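Local coordinates for tailspike protein (Acinetobacter phage vB_ApiP_P1, PDB 6E1R) that probably binds and cleaves capsular polysaccharide of its Acinetobacter host as a trimeric tailspike, this chain being the part without the N-terminal region, at residues D114-N120 with R142-A148; N120-D126 with I150-K156; R130-D134 with F166-M170. One frame throughout, in Å; residues are numbered along the deposited sequence.

Contact 1 of 3, residues D114-N120 with R142-A148; sequences DFDLRVN and RSITATA
The guanidinium of Arg-142 lies against the backbone of Asp-114 and Phe-115, with Phe-115 CA 3.6 Å above its plane, toward the rim. At its edge and close to its plane sits Asp-116 OD1, 3.0 Å from Arg-142 NH1 in a salt bridge. The carboxylate and guanidinium planes are 58° apart. The Arg-142 chain starts with CG anti to the backbone N (chi1 180°), then bends at chi2 and chi3 to bring the group over this turn. Two partners outside the pair also hold it: Asp-134 by a salt bridge to NH2 and the carbonyl of Val-113 by a bond from NE.

Asp-116 OD1 is gripped twice. Ser-143 N donates to Asp-116 OD1 over 2.9 Å in a nearly straight bond. It comes from the face of the carboxylate opposite to Arg-142 NH1.

The flat group of Arg-118 has Thr-145 CG2 over one face. Thr-147 CG2 approaches it obliquely, 3.8 Å from Arg-118 NE. A water joins the strands beside these side chains: it donates to Leu-117 O and bonds Ser-143 OG and Thr-145 OG1.

Between the strands the backbones run parallel. Leu-117 N donates to Ser-143 O, Thr-145 N to Leu-117 O, and Val-119 N to Thr-145 O. The last spans 2.9 Å from Val-119 N to Thr-145 O. Thr-147 N then reaches Val-119 O at 2.7 Å.

On the other face from Arg-118 and Thr-145, Leu-117 and Val-119 meet Ile-144 CG2. Leu-117 and Val-119 also touch helix 94-106. Parallel pairing between successive turns is characteristic of the right-handed beta-helix of phage tailspikes.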
ATOM      1  N   ASP A 114       7.162 -10.197  34.631  1.00 54.03           N
ATOM      2  CA  ASP A 114       7.345 -11.640  34.694  1.00 56.24           C
ATOM      3  C   ASP A 114       6.150 -12.380  35.282  1.00 55.02           C
ATOM      4  O   ASP A 114       6.123 -13.615  35.226  1.00 56.84           O
ATOM      5  CB  ASP A 114       8.617 -11.971  35.486  1.00 59.37           C
ATOM      6  CG  ASP A 114       8.730 -11.175  36.768  1.00 64.47           C
ATOM      7  OD1 ASP A 114       8.093 -10.104  36.862  1.00 61.67           O
ATOM      8  OD2 ASP A 114       9.473 -11.611  37.674  1.00 68.67           O
ATOM      9  N   PHE A 115       5.175 -11.671  35.845  1.00 52.21           N
ATOM     10  CA  PHE A 115       3.917 -12.288  36.240  1.00 53.97           C
ATOM     11  C   PHE A 115       2.810 -11.252  36.107  1.00 53.35           C
ATOM     12  O   PHE A 115       3.063 -10.045  36.083  1.00 53.93           O
ATOM     13  CB  PHE A 115       3.977 -12.860  37.665  1.00 57.94           C
ATOM     14  CG  PHE A 115       3.949 -11.818  38.748  1.00 59.42           C
ATOM     15  CD1 PHE A 115       5.112 -11.180  39.146  1.00 58.40           C
ATOM     16  CD2 PHE A 115       2.763 -11.494  39.386  1.00 60.80           C
ATOM     17  CE1 PHE A 115       5.091 -10.229  40.148  1.00 57.53           C
ATOM     18  CE2 PHE A 115       2.734 -10.542  40.387  1.00 59.48           C
ATOM     19  CZ  PHE A 115       3.900  -9.910  40.770  1.00 56.86           C
ATOM     20  N   ASP A 116       1.573 -11.738  36.021  1.00 55.42           N
ATOM     21  CA  ASP A 116       0.442 -10.855  35.765  1.00 52.44           C
ATOM     22  C   ASP A 116       0.222  -9.922  36.947  1.00 51.90           C
ATOM     23  O   ASP A 116       0.130 -10.365  38.097  1.00 59.22           O
ATOM     24  CB  ASP A 116      -0.820 -11.669  35.482  1.00 54.76           C
ATOM     25  CG  ASP A 116      -0.704 -12.508  34.222  1.00 57.47           C
ATOM     26  OD1 ASP A 116       0.110 -12.153  33.342  1.00 57.11           O
ATOM     27  OD2 ASP A 116      -1.426 -13.521  34.109  1.00 57.70           O
ATOM     28  N   LEU A 117       0.127  -8.629  36.660  1.00 48.20           N
ATOM     29  CA  LEU A 117      -0.024  -7.610  37.685  1.00 50.18           C
ATOM     30  C   LEU A 117      -1.479  -7.175  37.807  1.00 49.43           C
ATOM     31  O   LEU A 117      -2.253  -7.235  36.848  1.00 43.01           O
ATOM     32  CB  LEU A 117       0.855  -6.398  37.372  1.00 48.12           C
ATOM     33  CG  LEU A 117       2.355  -6.672  37.251  1.00 42.49           C
ATOM     34  CD1 LEU A 117       3.123  -5.381  37.026  1.00 41.44           C
ATOM     35  CD2 LEU A 117       2.867  -7.396  38.483  1.00 44.36           C
ATOM     36  N   ARG A 118      -1.840  -6.730  39.009  1.00 50.17           N
ATOM     37  CA  ARG A 118      -3.155  -6.170  39.292  1.00 45.59           C
ATOM     38  C   ARG A 118      -2.952  -4.856  40.028  1.00 51.71           C
ATOM     39  O   ARG A 118      -2.287  -4.823  41.068  1.00 57.98           O
ATOM     40  CB  ARG A 118      -3.993  -7.141  40.130  1.00 47.72           C
ATOM     41  CG  ARG A 118      -4.194  -8.500  39.475  1.00 47.99           C
ATOM     42  CD  ARG A 118      -5.068  -9.409  40.323  1.00 50.36           C
ATOM     43  NE  ARG A 118      -6.469  -9.006  40.303  1.00 57.31           N
ATOM     44  CZ  ARG A 118      -7.334  -9.361  39.358  1.00 64.53           C
ATOM     45  NH1 ARG A 118      -6.940 -10.126  38.348  1.00 65.24           N
ATOM     46  NH2 ARG A 118      -8.592  -8.948  39.419  1.00 70.93           N
ATOM     47  N   VAL A 119      -3.521  -3.778  39.494  1.00 51.28           N
ATOM     48  CA  VAL A 119      -3.262  -2.429  39.981  1.00 49.02           C
ATOM     49  C   VAL A 119      -4.585  -1.724  40.242  1.00 51.01           C
ATOM     50  O   VAL A 119      -5.555  -1.897  39.495  1.00 53.17           O
ATOM     51  CB  VAL A 119      -2.392  -1.617  38.993  1.00 46.65           C
ATOM     52  CG1 VAL A 119      -1.013  -2.249  38.856  1.00 44.28           C
ATOM     53  CG2 VAL A 119      -3.068  -1.515  37.631  1.00 41.85           C
ATOM     54  N   ASN A 120      -4.625  -0.933  41.316  1.00 55.47           N
ATOM     55  CA  ASN A 120      -5.778  -0.104  41.634  1.00 60.54           C
ATOM     56  C   ASN A 120      -5.442   1.378  41.596  1.00 60.57           C
ATOM     57  O   ASN A 120      -6.328   2.209  41.829  1.00 67.86           O
ATOM     58  CB  ASN A 120      -6.351  -0.462  43.014  1.00 65.90           C
ATOM     59  CG  ASN A 120      -5.392  -0.152  44.147  1.00 75.62           C
ATOM     60  OD1 ASN A 120      -4.195   0.037  43.936  1.00 77.45           O
ATOM     61  ND2 ASN A 120      -5.918  -0.104  45.365  1.00 81.19           N
ATOM     62  N   ARG A 142       1.401 -11.884  28.860  1.00 49.72           N
ATOM     63  CA  ARG A 142       1.567 -11.234  30.154  1.00 48.57           C
ATOM     64  C   ARG A 142       0.579 -10.082  30.292  1.00 48.55           C
ATOM     65  O   ARG A 142       0.587  -9.148  29.484  1.00 51.51           O
ATOM     66  CB  ARG A 142       3.004 -10.737  30.300  1.00 44.97           C
ATOM     67  CG  ARG A 142       3.298 -10.039  31.611  1.00 41.96           C
ATOM     68  CD  ARG A 142       3.259 -11.006  32.786  1.00 42.08           C
ATOM     69  NE  ARG A 142       4.179 -12.130  32.623  1.00 43.35           N
ATOM     70  CZ  ARG A 142       3.798 -13.402  32.550  1.00 44.74           C
ATOM     71  NH1 ARG A 142       2.514 -13.720  32.639  1.00 53.46           N
ATOM     72  NH2 ARG A 142       4.703 -14.360  32.400  1.00 46.05           N
ATOM     73  N   SER A 143      -0.273 -10.151  31.310  1.00 45.10           N
ATOM     74  CA  SER A 143      -1.407  -9.250  31.440  1.00 44.81           C
ATOM     75  C   SER A 143      -1.235  -8.300  32.619  1.00 39.22           C
ATOM     76  O   SER A 143      -0.558  -8.610  33.601  1.00 40.37           O
ATOM     77  CB  SER A 143      -2.714 -10.034  31.605  1.00 46.86           C
ATOM     78  OG  SER A 143      -2.780 -10.655  32.876  1.00 50.64           O
ATOM     79  N   ILE A 144      -1.861  -7.130  32.499  1.00 38.24           N
ATOM     80  CA  ILE A 144      -1.963  -6.152  33.577  1.00 40.53           C
ATOM     81  C   ILE A 144      -3.437  -5.803  33.727  1.00 39.80           C
ATOM     82  O   ILE A 144      -4.049  -5.274  32.791  1.00 37.66           O
ATOM     83  CB  ILE A 144      -1.136  -4.884  33.302  1.00 38.13           C
ATOM     84  CG1 ILE A 144       0.340  -5.230  33.103  1.00 38.36           C
ATOM     85  CG2 ILE A 144      -1.302  -3.887  34.439  1.00 38.13           C
ATOM     86  CD1 ILE A 144       1.239  -4.017  32.967  1.00 36.68           C
ATOM     87  N   THR A 145      -4.003  -6.090  34.895  1.00 40.43           N
ATOM     88  CA  THR A 145      -5.421  -5.891  35.156  1.00 43.16           C
ATOM     89  C   THR A 145      -5.625  -4.682  36.060  1.00 45.09           C
ATOM     90  O   THR A 145      -4.893  -4.494  37.037  1.00 46.19           O
ATOM     91  CB  THR A 145      -6.039  -7.137  35.803  1.00 44.47           C
ATOM     92  OG1 THR A 145      -5.755  -8.286  34.994  1.00 45.87           O
ATOM     93  CG2 THR A 145      -7.547  -6.984  35.934  1.00 44.09           C
ATOM     94  N   ALA A 146      -6.624  -3.867  35.730  1.00 41.45           N
ATOM     95  CA  ALA A 146      -6.984  -2.696  36.521  1.00 41.78           C
ATOM     96  C   ALA A 146      -8.141  -3.071  37.440  1.00 43.76           C
ATOM     97  O   ALA A 146      -9.245  -3.365  36.970  1.00 43.89           O
ATOM     98  CB  ALA A 146      -7.354  -1.521  35.620  1.00 41.26           C
ATOM     99  N   THR A 147      -7.885  -3.060  38.746  1.00 45.43           N
ATOM    100  CA  THR A 147      -8.880  -3.416  39.746  1.00 48.58           C
ATOM    101  C   THR A 147      -9.743  -2.234  40.172  1.00 51.04           C
ATOM    102  O   THR A 147     -10.521  -2.361  41.125  1.00 51.79           O
ATOM    103  CB  THR A 147      -8.200  -4.033  40.971  1.00 51.95           C
ATOM    104  OG1 THR A 147      -7.204  -3.134  41.472  1.00 55.29           O
ATOM    105  CG2 THR A 147      -7.544  -5.357  40.603  1.00 49.09           C
ATOM    106  N   ALA A 148      -9.625  -1.095  39.495  1.00 49.42           N
ATOM    107  CA  ALA A 148     -10.458   0.068  39.760  1.00 53.29           C
ATOM    108  C   ALA A 148     -10.782   0.751  38.439  1.00 52.50           C
ATOM    109  O   ALA A 148     -10.248   0.398  37.384  1.00 49.85           O
ATOM    110  CB  ALA A 148      -9.776   1.046  40.724  1.00 48.69           C
TER
HETATM  111  O   HOH W   1      -3.252  -9.209  35.473  1.00 31.82           O
HETATM  112  O   HOH W   2      -7.807 -10.614  35.168  1.00 37.06           O

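Contact 2 of 3, residues N120-D126 with I150-K156; sequences NTTTELD and IPIFTVK
Thr-122 to Leu-125 pairs in parallel with Ile-152 to Val-155, as neighbouring rungs do in a tailspike beta-helix. Segment 150-156 turns a corner at Ile-152 and Phe-153, so the pairing begins just where the polypeptide passes from one face to the next.

Three backbone hydrogen bonds join the segments. Thr-123 N donates to Ile-152 O at 3.2 Å, well out of the carbonyl plane. Thr-154 N donates to Thr-123 O from above its plane, 48° out of it. Leu-125 N closes the set, 2.8 Å from Thr-154 O.

Hydroxyl groups also meet. Thr-122 OG1 lies anti to its own N (chi1 -172°), which carries it across to segment 150-156. There it could donate to Thr-154 OG1 or to Pro-151 O, 2.9 Å from Thr-122 OG1. The two threonine hydroxyls are modelled too close together for their bond to be relied on. The side chains of Thr-122 and Thr-154 cross at about a right angle. On the opposite face Thr-123 OG1 makes a weak bond to Ile-152 O.

Carbon side chains meet the backbone. Ile-150 CD1 rests 3.8 Å from the carbonyl carbon of Thr-121. Phe-153 CD1 comes 3.5 Å from Thr-123 O, obliquely to the ring. Thr-123 packs on helix 94-106, while Leu-125 packs on Phe-166 and Phe-182.

Charge closes the far end. Lys-156 is extended beyond CG and passes alongside Leu-125 O, with its CD and CE near that oxygen. Its path also crosses the side chain of Glu-124 at about a right angle, CE lying 3.7 Å from Glu-124 OE1. The ammonium ends in a salt bridge: Lys-156 NZ is 2.8 Å from Asp-126 OD1, met on the anti side and 28° out of the carboxylate plane.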
ATOM      1  N   ASN A 120      -4.625  -0.933  41.316  1.00 55.47           N
ATOM      2  CA  ASN A 120      -5.778  -0.104  41.634  1.00 60.54           C
ATOM      3  C   ASN A 120      -5.442   1.378  41.596  1.00 60.57           C
ATOM      4  O   ASN A 120      -6.328   2.209  41.829  1.00 67.86           O
ATOM      5  CB  ASN A 120      -6.351  -0.462  43.014  1.00 65.90           C
ATOM      6  CG  ASN A 120      -5.392  -0.152  44.147  1.00 75.62           C
ATOM      7  OD1 ASN A 120      -4.195   0.037  43.936  1.00 77.45           O
ATOM      8  ND2 ASN A 120      -5.918  -0.104  45.365  1.00 81.19           N
ATOM      9  N   THR A 121      -4.188   1.730  41.320  1.00 54.66           N
ATOM     10  CA  THR A 121      -3.757   3.113  41.194  1.00 59.22           C
ATOM     11  C   THR A 121      -2.971   3.267  39.900  1.00 58.16           C
ATOM     12  O   THR A 121      -2.220   2.369  39.508  1.00 61.61           O
ATOM     13  CB  THR A 121      -2.896   3.529  42.397  1.00 47.44           C
ATOM     14  OG1 THR A 121      -3.659   3.382  43.601  1.00 71.43           O
ATOM     15  CG2 THR A 121      -2.433   4.973  42.270  1.00 47.38           C
ATOM     16  N   THR A 122      -3.156   4.406  39.236  1.00 50.49           N
ATOM     17  CA  THR A 122      -2.538   4.624  37.939  1.00 49.32           C
ATOM     18  C   THR A 122      -1.021   4.737  38.069  1.00 42.85           C
ATOM     19  O   THR A 122      -0.473   4.986  39.147  1.00 46.30           O
ATOM     20  CB  THR A 122      -3.094   5.885  37.274  1.00 51.04           C
ATOM     21  OG1 THR A 122      -2.605   5.967  35.929  1.00 48.52           O
ATOM     22  CG2 THR A 122      -2.667   7.129  38.039  1.00 42.40           C
ATOM     23  N   THR A 123      -0.345   4.551  36.940  1.00 41.49           N
ATOM     24  CA  THR A 123       1.101   4.699  36.842  1.00 42.19           C
ATOM     25  C   THR A 123       1.414   5.655  35.703  1.00 41.12           C
ATOM     26  O   THR A 123       1.129   5.350  34.540  1.00 38.30           O
ATOM     27  CB  THR A 123       1.782   3.348  36.608  1.00 43.03           C
ATOM     28  OG1 THR A 123       0.995   2.299  37.189  1.00 44.95           O
ATOM     29  CG2 THR A 123       3.171   3.342  37.197  1.00 39.69           C
ATOM     30  N   GLU A 124       1.995   6.804  36.034  1.00 39.36           N
ATOM     31  CA  GLU A 124       2.316   7.788  35.011  1.00 38.77           C
ATOM     32  C   GLU A 124       3.402   7.251  34.088  1.00 42.75           C
ATOM     33  O   GLU A 124       4.393   6.670  34.538  1.00 46.91           O
ATOM     34  CB  GLU A 124       2.757   9.102  35.654  1.00 40.19           C
ATOM     35  CG  GLU A 124       1.636   9.825  36.386  1.00 48.53           C
ATOM     36  CD  GLU A 124       1.992  11.253  36.746  1.00 57.22           C
ATOM     37  OE1 GLU A 124       3.177  11.625  36.610  1.00 61.06           O
ATOM     38  OE2 GLU A 124       1.089  12.005  37.166  1.00 59.81           O
ATOM     39  N   LEU A 125       3.209   7.451  32.788  1.00 47.01           N
ATOM     40  CA  LEU A 125       4.119   6.917  31.779  1.00 46.21           C
ATOM     41  C   LEU A 125       5.340   7.823  31.717  1.00 46.63           C
ATOM     42  O   LEU A 125       5.285   8.927  31.165  1.00 46.52           O
ATOM     43  CB  LEU A 125       3.412   6.813  30.431  1.00 44.73           C
ATOM     44  CG  LEU A 125       4.069   6.083  29.252  1.00 51.51           C
ATOM     45  CD1 LEU A 125       2.996   5.663  28.263  1.00 53.05           C
ATOM     46  CD2 LEU A 125       5.122   6.922  28.545  1.00 54.88           C
ATOM     47  N   ASP A 126       6.448   7.364  32.292  1.00 45.75           N
ATOM     48  CA  ASP A 126       7.706   8.082  32.165  1.00 49.81           C
ATOM     49  C   ASP A 126       8.231   7.983  30.739  1.00 46.25           C
ATOM     50  O   ASP A 126       7.975   7.011  30.022  1.00 41.26           O
ATOM     51  CB  ASP A 126       8.748   7.524  33.134  1.00 59.35           C
ATOM     52  CG  ASP A 126       8.396   7.785  34.582  1.00 65.67           C
ATOM     53  OD1 ASP A 126       7.588   8.701  34.846  1.00 67.48           O
ATOM     54  OD2 ASP A 126       8.931   7.074  35.455  1.00 66.50           O
ATOM     55  N   ILE A 150      -9.792   3.157  36.760  1.00 50.27           N
ATOM     56  CA  ILE A 150      -8.655   4.061  36.575  1.00 52.18           C
ATOM     57  C   ILE A 150      -7.837   3.603  35.383  1.00 50.65           C
ATOM     58  O   ILE A 150      -7.782   2.411  35.054  1.00 52.16           O
ATOM     59  CB  ILE A 150      -7.755   4.115  37.830  1.00 52.82           C
ATOM     60  CG1 ILE A 150      -7.416   2.702  38.315  1.00 49.31           C
ATOM     61  CG2 ILE A 150      -8.421   4.918  38.935  1.00 58.50           C
ATOM     62  CD1 ILE A 150      -6.058   2.198  37.868  1.00 46.22           C
ATOM     63  N   PRO A 151      -7.181   4.548  34.708  1.00 46.95           N
ATOM     64  CA  PRO A 151      -6.256   4.169  33.634  1.00 43.43           C
ATOM     65  C   PRO A 151      -5.050   3.433  34.198  1.00 46.82           C
ATOM     66  O   PRO A 151      -4.464   3.850  35.199  1.00 48.51           O
ATOM     67  CB  PRO A 151      -5.861   5.514  33.013  1.00 42.64           C
ATOM     68  CG  PRO A 151      -6.086   6.510  34.104  1.00 44.76           C
ATOM     69  CD  PRO A 151      -7.279   6.009  34.863  1.00 46.74           C
ATOM     70  N   ILE A 152      -4.690   2.319  33.554  1.00 46.73           N
ATOM     71  CA  ILE A 152      -3.519   1.557  33.982  1.00 36.67           C
ATOM     72  C   ILE A 152      -2.266   2.417  33.878  1.00 38.89           C
ATOM     73  O   ILE A 152      -1.437   2.457  34.795  1.00 37.59           O
ATOM     74  CB  ILE A 152      -3.390   0.265  33.156  1.00 39.41           C
ATOM     75  CG1 ILE A 152      -4.548  -0.683  33.472  1.00 38.19           C
ATOM     76  CG2 ILE A 152      -2.052  -0.406  33.413  1.00 36.02           C
ATOM     77  CD1 ILE A 152      -4.511  -1.974  32.687  1.00 40.21           C
ATOM     78  N   PHE A 153      -2.115   3.124  32.762  1.00 39.17           N
ATOM     79  CA  PHE A 153      -1.042   4.087  32.572  1.00 38.38           C
ATOM     80  C   PHE A 153      -1.637   5.460  32.309  1.00 41.54           C
ATOM     81  O   PHE A 153      -2.670   5.584  31.642  1.00 49.38           O
ATOM     82  CB  PHE A 153      -0.114   3.683  31.418  1.00 36.15           C
ATOM     83  CG  PHE A 153       0.777   2.515  31.735  1.00 37.40           C
ATOM     84  CD1 PHE A 153       1.936   2.695  32.472  1.00 40.52           C
ATOM     85  CD2 PHE A 153       0.461   1.242  31.292  1.00 35.32           C
ATOM     86  CE1 PHE A 153       2.762   1.627  32.765  1.00 43.25           C
ATOM     87  CE2 PHE A 153       1.282   0.169  31.582  1.00 38.84           C
ATOM     88  CZ  PHE A 153       2.435   0.361  32.319  1.00 43.12           C
ATOM     89  N   THR A 154      -0.984   6.489  32.838  1.00 36.01           N
ATOM     90  CA  THR A 154      -1.420   7.870  32.680  1.00 39.92           C
ATOM     91  C   THR A 154      -0.378   8.626  31.865  1.00 41.02           C
ATOM     92  O   THR A 154       0.773   8.761  32.293  1.00 41.69           O
ATOM     93  CB  THR A 154      -1.632   8.541  34.037  1.00 40.30           C
ATOM     94  OG1 THR A 154      -2.800   7.994  34.663  1.00 38.79           O
ATOM     95  CG2 THR A 154      -1.802  10.039  33.871  1.00 41.64           C
ATOM     96  N   VAL A 155      -0.784   9.107  30.695  1.00 40.61           N
ATOM     97  CA  VAL A 155       0.107   9.871  29.830  1.00 37.19           C
ATOM     98  C   VAL A 155       0.262  11.274  30.400  1.00 41.26           C
ATOM     99  O   VAL A 155      -0.728  11.946  30.711  1.00 45.77           O
ATOM    100  CB  VAL A 155      -0.433   9.907  28.392  1.00 35.88           C
ATOM    101  CG1 VAL A 155       0.517  10.673  27.490  1.00 37.38           C
ATOM    102  CG2 VAL A 155      -0.643   8.492  27.875  1.00 32.70           C
ATOM    103  N   LYS A 156       1.508  11.720  30.536  1.00 37.19           N
ATOM    104  CA  LYS A 156       1.784  13.025  31.114  1.00 42.64           C
ATOM    105  C   LYS A 156       1.432  14.140  30.132  1.00 46.53           C
ATOM    106  O   LYS A 156       1.299  13.927  28.923  1.00 40.31           O
ATOM    107  CB  LYS A 156       3.254  13.129  31.513  1.00 39.97           C
ATOM    108  CG  LYS A 156       3.699  12.101  32.539  1.00 43.50           C
ATOM    109  CD  LYS A 156       5.197  12.188  32.777  1.00 40.26           C
ATOM    110  CE  LYS A 156       5.643  11.220  33.855  1.00 45.54           C
ATOM    111  NZ  LYS A 156       7.102  11.340  34.126  1.00 47.82           N
TER

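Contact 3 of 3, residues R130-D134 with F166-M170; sequences RIEGD and FGKLM
Ile-131 to Gly-133 runs parallel to Phe-166 to Lys-168, with Gly-167 N donating to Ile-131 O (3.1 Å) and Gly-133 N to Gly-167 O (3.0 Å). Gly-167 thus uses both its N-H and its carbonyl to hold the other strand. Segment 166-170 then turns at Lys-168, whose backbone has positive phi (58°).

On one face Ile-131 meets two side chains. Its CG2 methyl lies 3.6 Å from Phe-166 CD2, oblique to the ring. Its CG1 branch, anti to the backbone N (chi1 175°), instead reaches Leu-169 CD1 at 3.8 Å. Leu-169 crosses Ile-131 at about a right angle, and its other methyl, CD2, touches Gly-133 CA at 3.7 Å. The ring of Phe-166 also meets Phe-182 edge-to-face.

On the other face Glu-132 CB lies 3.8 Å from Gly-167 O. Arg-130 NE and NH2 make weak bonds to Glu-132 OE2, which lies at the guanidinium edge. That oxygen also takes a salt bridge from Lys-168 of the third subunit, while Lys-168 here bridges to Glu-132 of the second. The chemistry implies two roles: backbone bonds and apolar side chains join the strands within the chain, while the charged groups of Glu-132 and Lys-168 reach neighbouring subunits.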
ATOM      1  N   ARG A 130      10.541   1.385  28.055  1.00 44.57           N
ATOM      2  CA  ARG A 130      10.433   0.164  27.264  1.00 46.66           C
ATOM      3  C   ARG A 130      10.067  -0.969  28.213  1.00 53.65           C
ATOM      4  O   ARG A 130      10.885  -1.380  29.043  1.00 55.18           O
ATOM      5  CB  ARG A 130      11.734  -0.128  26.519  1.00 46.59           C
ATOM      6  CG  ARG A 130      11.750  -1.465  25.800  1.00 45.01           C
ATOM      7  CD  ARG A 130      13.101  -1.719  25.158  1.00 47.75           C
ATOM      8  NE  ARG A 130      13.236  -3.095  24.692  1.00 50.93           N
ATOM      9  CZ  ARG A 130      14.385  -3.637  24.301  1.00 53.17           C
ATOM     10  NH1 ARG A 130      15.497  -2.916  24.314  1.00 52.86           N
ATOM     11  NH2 ARG A 130      14.420  -4.898  23.891  1.00 54.28           N
ATOM     12  N   ILE A 131       8.840  -1.469  28.094  1.00 52.90           N
ATOM     13  CA  ILE A 131       8.316  -2.500  28.980  1.00 50.95           C
ATOM     14  C   ILE A 131       7.791  -3.645  28.125  1.00 50.95           C
ATOM     15  O   ILE A 131       7.068  -3.417  27.148  1.00 50.38           O
ATOM     16  CB  ILE A 131       7.218  -1.942  29.909  1.00 49.43           C
ATOM     17  CG1 ILE A 131       6.585  -3.057  30.743  1.00 49.71           C
ATOM     18  CG2 ILE A 131       6.164  -1.176  29.115  1.00 49.56           C
ATOM     19  CD1 ILE A 131       5.565  -2.552  31.740  1.00 51.39           C
ATOM     20  N   GLU A 132       8.171  -4.871  28.480  1.00 51.73           N
ATOM     21  CA  GLU A 132       7.825  -6.055  27.707  1.00 49.93           C
ATOM     22  C   GLU A 132       7.268  -7.132  28.631  1.00 48.25           C
ATOM     23  O   GLU A 132       7.403  -7.067  29.856  1.00 51.30           O
ATOM     24  CB  GLU A 132       9.041  -6.589  26.935  1.00 48.54           C
ATOM     25  CG  GLU A 132       9.685  -5.569  26.007  1.00 43.61           C
ATOM     26  CD  GLU A 132      10.917  -6.109  25.305  1.00 48.83           C
ATOM     27  OE1 GLU A 132      11.631  -6.937  25.908  1.00 56.79           O
ATOM     28  OE2 GLU A 132      11.176  -5.701  24.153  1.00 51.04           O
ATOM     29  N   GLY A 133       6.635  -8.129  28.025  1.00 41.25           N
ATOM     30  CA  GLY A 133       6.091  -9.250  28.766  1.00 43.33           C
ATOM     31  C   GLY A 133       6.556 -10.567  28.180  1.00 46.60           C
ATOM     32  O   GLY A 133       6.734 -10.705  26.971  1.00 47.99           O
ATOM     33  N   ASP A 134       6.754 -11.544  29.068  1.00 48.05           N
ATOM     34  CA  ASP A 134       7.246 -12.862  28.680  1.00 50.03           C
ATOM     35  C   ASP A 134       6.157 -13.930  28.719  1.00 43.56           C
ATOM     36  O   ASP A 134       6.467 -15.122  28.811  1.00 45.34           O
ATOM     37  CB  ASP A 134       8.417 -13.278  29.572  1.00 57.39           C
ATOM     38  CG  ASP A 134       8.097 -13.174  31.055  1.00 62.71           C
ATOM     39  OD1 ASP A 134       6.909 -13.001  31.406  1.00 61.39           O
ATOM     40  OD2 ASP A 134       9.035 -13.278  31.872  1.00 64.64           O
ATOM     41  N   PHE A 166       5.834  -0.784  24.066  1.00 34.30           N
ATOM     42  CA  PHE A 166       4.993  -1.749  24.769  1.00 34.73           C
ATOM     43  C   PHE A 166       4.985  -3.038  23.963  1.00 39.26           C
ATOM     44  O   PHE A 166       4.377  -3.099  22.889  1.00 45.82           O
ATOM     45  CB  PHE A 166       3.579  -1.205  24.963  1.00 30.74           C
ATOM     46  CG  PHE A 166       3.526   0.026  25.816  1.00 30.86           C
ATOM     47  CD1 PHE A 166       3.694   1.280  25.255  1.00 38.06           C
ATOM     48  CD2 PHE A 166       3.320  -0.072  27.180  1.00 39.24           C
ATOM     49  CE1 PHE A 166       3.651   2.414  26.037  1.00 40.96           C
ATOM     50  CE2 PHE A 166       3.278   1.059  27.968  1.00 45.01           C
ATOM     51  CZ  PHE A 166       3.445   2.303  27.396  1.00 45.47           C
ATOM     52  N   GLY A 167       5.652  -4.064  24.482  1.00 36.42           N
ATOM     53  CA  GLY A 167       5.795  -5.307  23.753  1.00 36.11           C
ATOM     54  C   GLY A 167       5.123  -6.495  24.406  1.00 36.51           C
ATOM     55  O   GLY A 167       5.527  -6.932  25.488  1.00 40.00           O
ATOM     56  N   LYS A 168       4.086  -7.015  23.751  1.00 41.00           N
ATOM     57  CA  LYS A 168       3.435  -8.266  24.136  1.00 42.45           C
ATOM     58  C   LYS A 168       2.898  -8.199  25.569  1.00 42.37           C
ATOM     59  O   LYS A 168       3.284  -8.968  26.452  1.00 47.83           O
ATOM     60  CB  LYS A 168       4.398  -9.441  23.941  1.00 41.24           C
ATOM     61  CG  LYS A 168       4.933  -9.506  22.517  1.00 45.07           C
ATOM     62  CD  LYS A 168       6.037 -10.527  22.344  1.00 50.06           C
ATOM     63  CE  LYS A 168       6.515 -10.555  20.899  1.00 52.26           C
ATOM     64  NZ  LYS A 168       7.707 -11.425  20.711  1.00 60.99           N
ATOM     65  N   LEU A 169       1.989  -7.250  25.780  1.00 40.54           N
ATOM     66  CA  LEU A 169       1.317  -7.057  27.056  1.00 37.12           C
ATOM     67  C   LEU A 169      -0.187  -7.028  26.832  1.00 36.69           C
ATOM     68  O   LEU A 169      -0.662  -6.520  25.813  1.00 36.90           O
ATOM     69  CB  LEU A 169       1.772  -5.761  27.741  1.00 35.80           C
ATOM     70  CG  LEU A 169       3.227  -5.721  28.208  1.00 39.33           C
ATOM     71  CD1 LEU A 169       3.594  -4.335  28.713  1.00 37.79           C
ATOM     72  CD2 LEU A 169       3.458  -6.761  29.291  1.00 39.57           C
HETATM   73  N   MSE A 170      -0.930  -7.578  27.785  1.00 35.84           N
HETATM   74  CA  MSE A 170      -2.384  -7.583  27.706  1.00 34.60           C
HETATM   75  C   MSE A 170      -2.970  -6.710  28.807  1.00 35.68           C
HETATM   76  O   MSE A 170      -2.460  -6.683  29.924  1.00 44.08           O
HETATM   77  CB  MSE A 170      -2.921  -9.011  27.808  1.00 43.12           C
HETATM   78  CG  MSE A 170      -4.414  -9.135  27.572  1.00 54.59           C
HETATM   79 SE   MSE A 170      -4.967 -10.993  27.385  1.00 70.27          SE
HETATM   80  CE  MSE A 170      -6.862 -10.715  27.004  1.00 70.18           C
TER

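How the contacts relate
The three contacts lie close together near the N-terminal end of the beta-helix, all on one side of the chain's centre. Contacts 1 and 2 have centres about 12 Å apart, as do contacts 1 and 3; contacts 2 and 3 are about 16 Å apart. The first segments follow in the order 114-120, 120-126, 130-134, and the second segments repeat it as 142-148, 150-156, 166-170. Contacts 1 and 2 share Asn-120. Strand 142-146 of contact 1 neighbours strand 169-173, entered by contact 3. Inside, Leu-125 and Phe-153 of contact 2 touch Phe-166 of contact 3. Together they join successive turns along different faces around a common apolar interior.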